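Local coordinates for protein GNA33 (Neisseria gonorrhoeae FA 1090, PDB 2G5D) that probably cleaves the glycosidic bond between N-acetylmuramic acid and N-acetylglucosamine in peptidoglycan as an exolytic transglycosylase, leaving a 1,6-anhydro end, at residues S270-K282 / I291-V305. Sequence-based numbering, arbitrary orientation.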
loop_
_atom_site.group_PDB
_atom_site.type_symbol
_atom_site.label_atom_id
_atom_site.label_comp_id
_atom_site.label_asym_id
_atom_site.label_seq_id
_atom_site.Cartn_x
_atom_site.Cartn_y
_atom_site.Cartn_z
ATOM N N SER A 270 -5.585 -3.904 -16.025
ATOM C CA SER A 270 -6.930 -4.004 -15.459
ATOM C C SER A 270 -7.812 -5.008 -16.227
ATOM O O SER A 270 -8.126 -4.811 -17.401
ATOM C CB SER A 270 -7.611 -2.636 -15.423
ATOM O OG SER A 270 -8.863 -2.725 -14.772
ATOM N N ILE A 271 -8.198 -6.083 -15.548
ATOM C CA ILE A 271 -9.126 -7.075 -16.098
ATOM C C ILE A 271 -10.543 -6.503 -16.228
ATOM O O ILE A 271 -11.296 -6.892 -17.120
ATOM C CB ILE A 271 -9.130 -8.408 -15.279
ATOM C CG1 ILE A 271 -9.560 -8.178 -13.815
ATOM C CG2 ILE A 271 -7.755 -9.114 -15.382
ATOM C CD1 ILE A 271 -10.106 -9.433 -13.096
ATOM N N GLY A 272 -10.889 -5.572 -15.337
ATOM C CA GLY A 272 -12.142 -4.823 -15.416
ATOM C C GLY A 272 -12.306 -3.993 -16.681
ATOM O O GLY A 272 -13.402 -3.913 -17.231
ATOM N N ARG A 273 -11.213 -3.381 -17.136
ATOM C CA ARG A 273 -11.202 -2.633 -18.393
ATOM C C ARG A 273 -11.175 -3.580 -19.580
ATOM O O ARG A 273 -11.721 -3.261 -20.636
ATOM C CB ARG A 273 -10.023 -1.654 -18.468
ATOM C CG ARG A 273 -10.127 -0.467 -17.518
ATOM C CD ARG A 273 -9.018 0.571 -17.744
ATOM N NE ARG A 273 -8.604 1.164 -16.473
ATOM C CZ ARG A 273 -7.454 0.901 -15.852
ATOM N NH1 ARG A 273 -6.556 0.081 -16.395
ATOM N NH2 ARG A 273 -7.191 1.477 -14.684
ATOM N N TYR A 274 -10.541 -4.741 -19.410
ATOM C CA TYR A 274 -10.549 -5.777 -20.442
ATOM C C TYR A 274 -11.964 -6.317 -20.694
ATOM O O TYR A 274 -12.400 -6.424 -21.843
ATOM C CB TYR A 274 -9.593 -6.924 -20.097
ATOM C CG TYR A 274 -9.685 -8.089 -21.065
ATOM C CD1 TYR A 274 -9.031 -8.043 -22.296
ATOM C CD2 TYR A 274 -10.443 -9.227 -20.759
ATOM C CE1 TYR A 274 -9.118 -9.103 -23.204
ATOM C CE2 TYR A 274 -10.535 -10.294 -21.659
ATOM C CZ TYR A 274 -9.867 -10.221 -22.880
ATOM O OH TYR A 274 -9.942 -11.261 -23.784
ATOM N N MET A 275 -12.669 -6.654 -19.616
ATOM C CA MET A 275 -14.016 -7.211 -19.690
ATOM C C MET A 275 -15.055 -6.265 -20.291
ATOM O O MET A 275 -16.004 -6.718 -20.928
ATOM C CB MET A 275 -14.470 -7.643 -18.299
ATOM C CG MET A 275 -13.805 -8.913 -17.799
ATOM S SD MET A 275 -14.318 -9.286 -16.130
ATOM C CE MET A 275 -15.875 -10.107 -16.417
ATOM N N ALA A 276 -14.862 -4.960 -20.085
ATOM C CA ALA A 276 -15.821 -3.929 -20.487
ATOM C C ALA A 276 -15.924 -3.760 -22.000
ATOM O O ALA A 276 -17.026 -3.589 -22.543
ATOM C CB ALA A 276 -15.478 -2.611 -19.831
ATOM N N ASP A 277 -14.779 -3.798 -22.675
ATOM C CA ASP A 277 -14.750 -3.713 -24.129
ATOM C C ASP A 277 -14.593 -5.082 -24.795
ATOM O O ASP A 277 -14.015 -5.185 -25.880
ATOM C CB ASP A 277 -13.661 -2.740 -24.597
ATOM C CG ASP A 277 -12.274 -3.138 -24.122
ATOM O OD1 ASP A 277 -11.711 -2.411 -23.273
ATOM O OD2 ASP A 277 -11.746 -4.163 -24.608
ATOM N N LYS A 278 -15.121 -6.125 -24.154
ATOM C CA LYS A 278 -15.084 -7.475 -24.729
ATOM C C LYS A 278 -16.393 -8.102 -25.266
ATOM O O LYS A 278 -16.311 -9.005 -26.100
ATOM C CB LYS A 278 -14.338 -8.450 -23.814
ATOM C CG LYS A 278 -12.873 -8.630 -24.194
ATOM C CD LYS A 278 -12.713 -9.305 -25.556
ATOM C CE LYS A 278 -11.277 -9.220 -26.047
ATOM N NZ LYS A 278 -10.893 -10.384 -26.899
ATOM N N GLY A 279 -17.585 -7.701 -24.808
ATOM C CA GLY A 279 -17.825 -6.826 -23.669
ATOM C C GLY A 279 -18.656 -7.622 -22.687
ATOM O O GLY A 279 -19.887 -7.624 -22.752
ATOM N N TYR A 280 -17.962 -8.309 -21.781
ATOM C CA TYR A 280 -18.560 -9.289 -20.879
ATOM C C TYR A 280 -19.380 -8.659 -19.764
ATOM O O TYR A 280 -20.454 -9.147 -19.424
ATOM C CB TYR A 280 -17.467 -10.190 -20.296
ATOM C CG TYR A 280 -16.584 -10.827 -21.350
ATOM C CD1 TYR A 280 -15.194 -10.869 -21.194
ATOM C CD2 TYR A 280 -17.143 -11.382 -22.512
ATOM C CE1 TYR A 280 -14.383 -11.454 -22.166
ATOM C CE2 TYR A 280 -16.344 -11.957 -23.489
ATOM C CZ TYR A 280 -14.972 -11.992 -23.313
ATOM O OH TYR A 280 -14.193 -12.558 -24.280
ATOM N N LEU A 281 -18.853 -7.584 -19.190
ATOM C CA LEU A 281 -19.585 -6.775 -18.220
ATOM C C LEU A 281 -19.521 -5.312 -18.630
ATOM O O LEU A 281 -18.675 -4.931 -19.440
ATOM C CB LEU A 281 -18.985 -6.932 -16.821
ATOM C CG LEU A 281 -19.283 -8.181 -15.996
ATOM C CD1 LEU A 281 -18.564 -8.078 -14.661
ATOM C CD2 LEU A 281 -20.783 -8.376 -15.781
ATOM N N LYS A 282 -20.420 -4.502 -18.076
ATOM C CA LYS A 282 -20.306 -3.048 -18.160
ATOM C C LYS A 282 -19.332 -2.582 -17.065
ATOM O O LYS A 282 -19.247 -3.206 -15.999
ATOM C CB LYS A 282 -21.677 -2.389 -18.009
ATOM C CG LYS A 282 -22.684 -2.830 -19.062
ATOM C CD LYS A 282 -23.845 -1.858 -19.205
ATOM C CE LYS A 282 -24.679 -2.189 -20.438
ATOM N NZ LYS A 282 -25.740 -1.173 -20.701
ATOM N N ILE A 291 -17.280 -9.325 -10.948
ATOM C CA ILE A 291 -16.440 -10.258 -11.705
ATOM C C ILE A 291 -16.568 -11.677 -11.122
ATOM O O ILE A 291 -16.644 -12.668 -11.859
ATOM C CB ILE A 291 -14.959 -9.774 -11.785
ATOM C CG1 ILE A 291 -14.886 -8.429 -12.511
ATOM C CG2 ILE A 291 -14.076 -10.800 -12.487
ATOM C CD1 ILE A 291 -13.547 -7.718 -12.409
ATOM N N LYS A 292 -16.621 -11.764 -9.800
ATOM C CA LYS A 292 -16.803 -13.035 -9.127
ATOM C C LYS A 292 -18.102 -13.733 -9.570
ATOM O O LYS A 292 -18.084 -14.930 -9.888
ATOM C CB LYS A 292 -16.766 -12.843 -7.608
ATOM C CG LYS A 292 -16.984 -14.119 -6.819
ATOM C CD LYS A 292 -17.085 -13.828 -5.340
ATOM C CE LYS A 292 -17.382 -15.100 -4.592
ATOM N NZ LYS A 292 -17.274 -14.923 -3.130
ATOM N N ALA A 293 -19.204 -12.978 -9.614
ATOM C CA ALA A 293 -20.507 -13.511 -10.028
ATOM C C ALA A 293 -20.562 -13.852 -11.526
ATOM O O ALA A 293 -21.128 -14.889 -11.912
ATOM C CB ALA A 293 -21.633 -12.559 -9.638
ATOM N N TYR A 294 -19.966 -12.995 -12.360
ATOM C CA TYR A 294 -19.873 -13.264 -13.797
ATOM C C TYR A 294 -19.098 -14.566 -14.075
ATOM O O TYR A 294 -19.456 -15.337 -14.962
ATOM C CB TYR A 294 -19.242 -12.082 -14.556
ATOM C CG TYR A 294 -19.026 -12.361 -16.038
ATOM C CD1 TYR A 294 -19.991 -12.015 -16.979
ATOM C CD2 TYR A 294 -17.863 -12.997 -16.491
ATOM C CE1 TYR A 294 -19.804 -12.287 -18.338
ATOM C CE2 TYR A 294 -17.666 -13.269 -17.836
ATOM C CZ TYR A 294 -18.636 -12.915 -18.756
ATOM O OH TYR A 294 -18.440 -13.189 -20.099
ATOM N N MET A 295 -18.048 -14.797 -13.296
ATOM C CA MET A 295 -17.156 -15.936 -13.480
ATOM C C MET A 295 -17.776 -17.260 -13.006
ATOM O O MET A 295 -17.521 -18.331 -13.588
ATOM C CB MET A 295 -15.839 -15.660 -12.749
ATOM C CG MET A 295 -14.595 -15.748 -13.624
ATOM S SD MET A 295 -14.755 -15.135 -15.317
ATOM C CE MET A 295 -14.321 -13.402 -15.198
ATOM N N ARG A 296 -18.588 -17.182 -11.951
ATOM C CA ARG A 296 -19.313 -18.344 -11.457
ATOM C C ARG A 296 -20.358 -18.785 -12.491
ATOM O O ARG A 296 -20.607 -19.983 -12.656
ATOM C CB ARG A 296 -19.958 -18.049 -10.093
ATOM C CG ARG A 296 -19.902 -19.218 -9.097
ATOM C CD ARG A 296 -18.498 -19.410 -8.476
ATOM N NE ARG A 296 -18.403 -18.901 -7.102
ATOM C CZ ARG A 296 -17.339 -19.045 -6.303
ATOM N NH1 ARG A 296 -16.249 -19.690 -6.719
ATOM N NH2 ARG A 296 -17.363 -18.548 -5.070
ATOM N N GLN A 297 -20.937 -17.810 -13.193
ATOM C CA GLN A 297 -21.876 -18.059 -14.288
ATOM C C GLN A 297 -21.166 -18.370 -15.614
ATOM O O GLN A 297 -21.763 -18.972 -16.510
ATOM C CB GLN A 297 -22.823 -16.862 -14.498
ATOM C CG GLN A 297 -23.712 -16.455 -13.296
ATOM C CD GLN A 297 -24.736 -17.513 -12.866
ATOM O OE1 GLN A 297 -24.766 -17.910 -11.701
ATOM N NE2 GLN A 297 -25.583 -17.955 -13.797
ATOM N N ASN A 298 -19.901 -17.964 -15.733
ATOM C CA ASN A 298 -19.140 -18.085 -16.989
ATOM C C ASN A 298 -17.720 -18.654 -16.855
ATOM O O ASN A 298 -16.744 -17.978 -17.196
ATOM C CB ASN A 298 -19.093 -16.736 -17.701
ATOM C CG ASN A 298 -20.439 -16.322 -18.222
ATOM O OD1 ASN A 298 -20.871 -16.768 -19.290
ATOM N ND2 ASN A 298 -21.123 -15.477 -17.469
ATOM N N PRO A 299 -17.608 -19.924 -16.405
ATOM C CA PRO A 299 -16.312 -20.594 -16.214
ATOM C C PRO A 299 -15.456 -20.677 -17.493
ATOM O O PRO A 299 -14.234 -20.814 -17.406
ATOM C CB PRO A 299 -16.710 -22.004 -15.752
ATOM C CG PRO A 299 -18.143 -22.173 -16.211
ATOM C CD PRO A 299 -18.738 -20.817 -16.072
ATOM N N GLN A 300 -16.101 -20.596 -18.659
ATOM C CA GLN A 300 -15.411 -20.627 -19.960
ATOM C C GLN A 300 -14.554 -19.375 -20.266
ATOM O O GLN A 300 -13.791 -19.360 -21.243
ATOM C CB GLN A 300 -16.429 -20.897 -21.090
ATOM C CG GLN A 300 -17.135 -19.659 -21.684
ATOM C CD GLN A 300 -18.266 -19.108 -20.832
ATOM O OE1 GLN A 300 -18.630 -19.673 -19.802
ATOM N NE2 GLN A 300 -18.831 -17.994 -21.267
ATOM N N ARG A 301 -14.685 -18.337 -19.436
ATOM C CA ARG A 301 -13.939 -17.097 -19.628
ATOM C C ARG A 301 -12.914 -16.770 -18.536
ATOM O O ARG A 301 -12.224 -15.754 -18.639
ATOM C CB ARG A 301 -14.890 -15.912 -19.826
ATOM C CG ARG A 301 -15.765 -16.041 -21.057
ATOM C CD ARG A 301 -15.210 -15.338 -22.293
ATOM N NE ARG A 301 -15.969 -15.700 -23.496
ATOM C CZ ARG A 301 -15.425 -16.134 -24.636
ATOM N NH1 ARG A 301 -14.106 -16.244 -24.744
ATOM N NH2 ARG A 301 -16.196 -16.449 -25.672
ATOM N N LEU A 302 -12.819 -17.635 -17.517
ATOM C CA LEU A 302 -11.976 -17.418 -16.325
ATOM C C LEU A 302 -10.497 -17.284 -16.652
ATOM O O LEU A 302 -9.839 -16.297 -16.246
ATOM C CB LEU A 302 -12.148 -18.590 -15.348
ATOM C CG LEU A 302 -12.046 -18.465 -13.816
ATOM C CD1 LEU A 302 -11.246 -19.628 -13.220
ATOM C CD2 LEU A 302 -11.503 -17.134 -13.348
ATOM N N ALA A 303 -9.964 -18.291 -17.352
ATOM C CA ALA A 303 -8.541 -18.322 -17.721
ATOM C C ALA A 303 -8.158 -17.107 -18.571
ATOM O O ALA A 303 -7.213 -16.377 -18.243
ATOM C CB ALA A 303 -8.202 -19.627 -18.440
ATOM N N GLU A 304 -8.919 -16.881 -19.638
ATOM C CA GLU A 304 -8.725 -15.759 -20.553
ATOM C C GLU A 304 -8.596 -14.397 -19.857
ATOM O O GLU A 304 -7.680 -13.624 -20.145
ATOM C CB GLU A 304 -9.916 -15.720 -21.504
ATOM C CG GLU A 304 -9.933 -14.585 -22.501
ATOM C CD GLU A 304 -11.328 -14.347 -23.047
ATOM O OE1 GLU A 304 -12.084 -15.329 -23.201
ATOM O OE2 GLU A 304 -11.670 -13.182 -23.309
ATOM N N VAL A 305 -9.540 -14.102 -18.970
ATOM C CA VAL A 305 -9.662 -12.791 -18.362
ATOM C C VAL A 305 -8.556 -12.588 -17.330
ATOM O O VAL A 305 -7.858 -11.565 -17.373
ATOM C CB VAL A 305 -11.069 -12.568 -17.739
ATOM C CG1 VAL A 305 -11.084 -11.329 -16.842
ATOM C CG2 VAL A 305 -12.110 -12.420 -18.832
#
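Two tyrosine hydroxyls, from Y274 and Y280, converge on one carboxylate oxygen of E304. Y274 OH donates to E304 OE2 over 2.6 Å on the anti side, the ring standing 86° from the carboxylate plane. Y280 OH donates to the syn lone pair of E304 OE2 (2.8 Å). E304 OE1 takes a salt bridge from R301 NH1 (2.7 Å), so three donors fix the carboxylate's rotation and would probably keep it ionised.

Aromatic contacts adjoin this cluster. R301 CD lies over a face of Y280, 4.0 Å from the ring centroid, a CH-pi contact reached through the bend at chi2 (-95°). The Y280 and Y294 rings barely overlap, their centroids 5.9 Å apart; Y294 OH instead abuts Y280 CB.

The apolar part centres on M275, a knob among I291, Y294, M295 and V305. Its chain turns at chi3 (82°), bringing CE to 3.5 Å from Y294 CD2, while SD rests on I291 CG1. I271 CB meets V305 CG1 at 3.8 Å, and L281 CD2 touches Y294 CD1.

Within the MltA-specific insert region, helix 271-276 and the loop that follows it thus pack against helices 288-297 and 302-306, while helix 234-243 flanks them, F238 touching I271, V235 touching I291 and M295, and F239 touching I291.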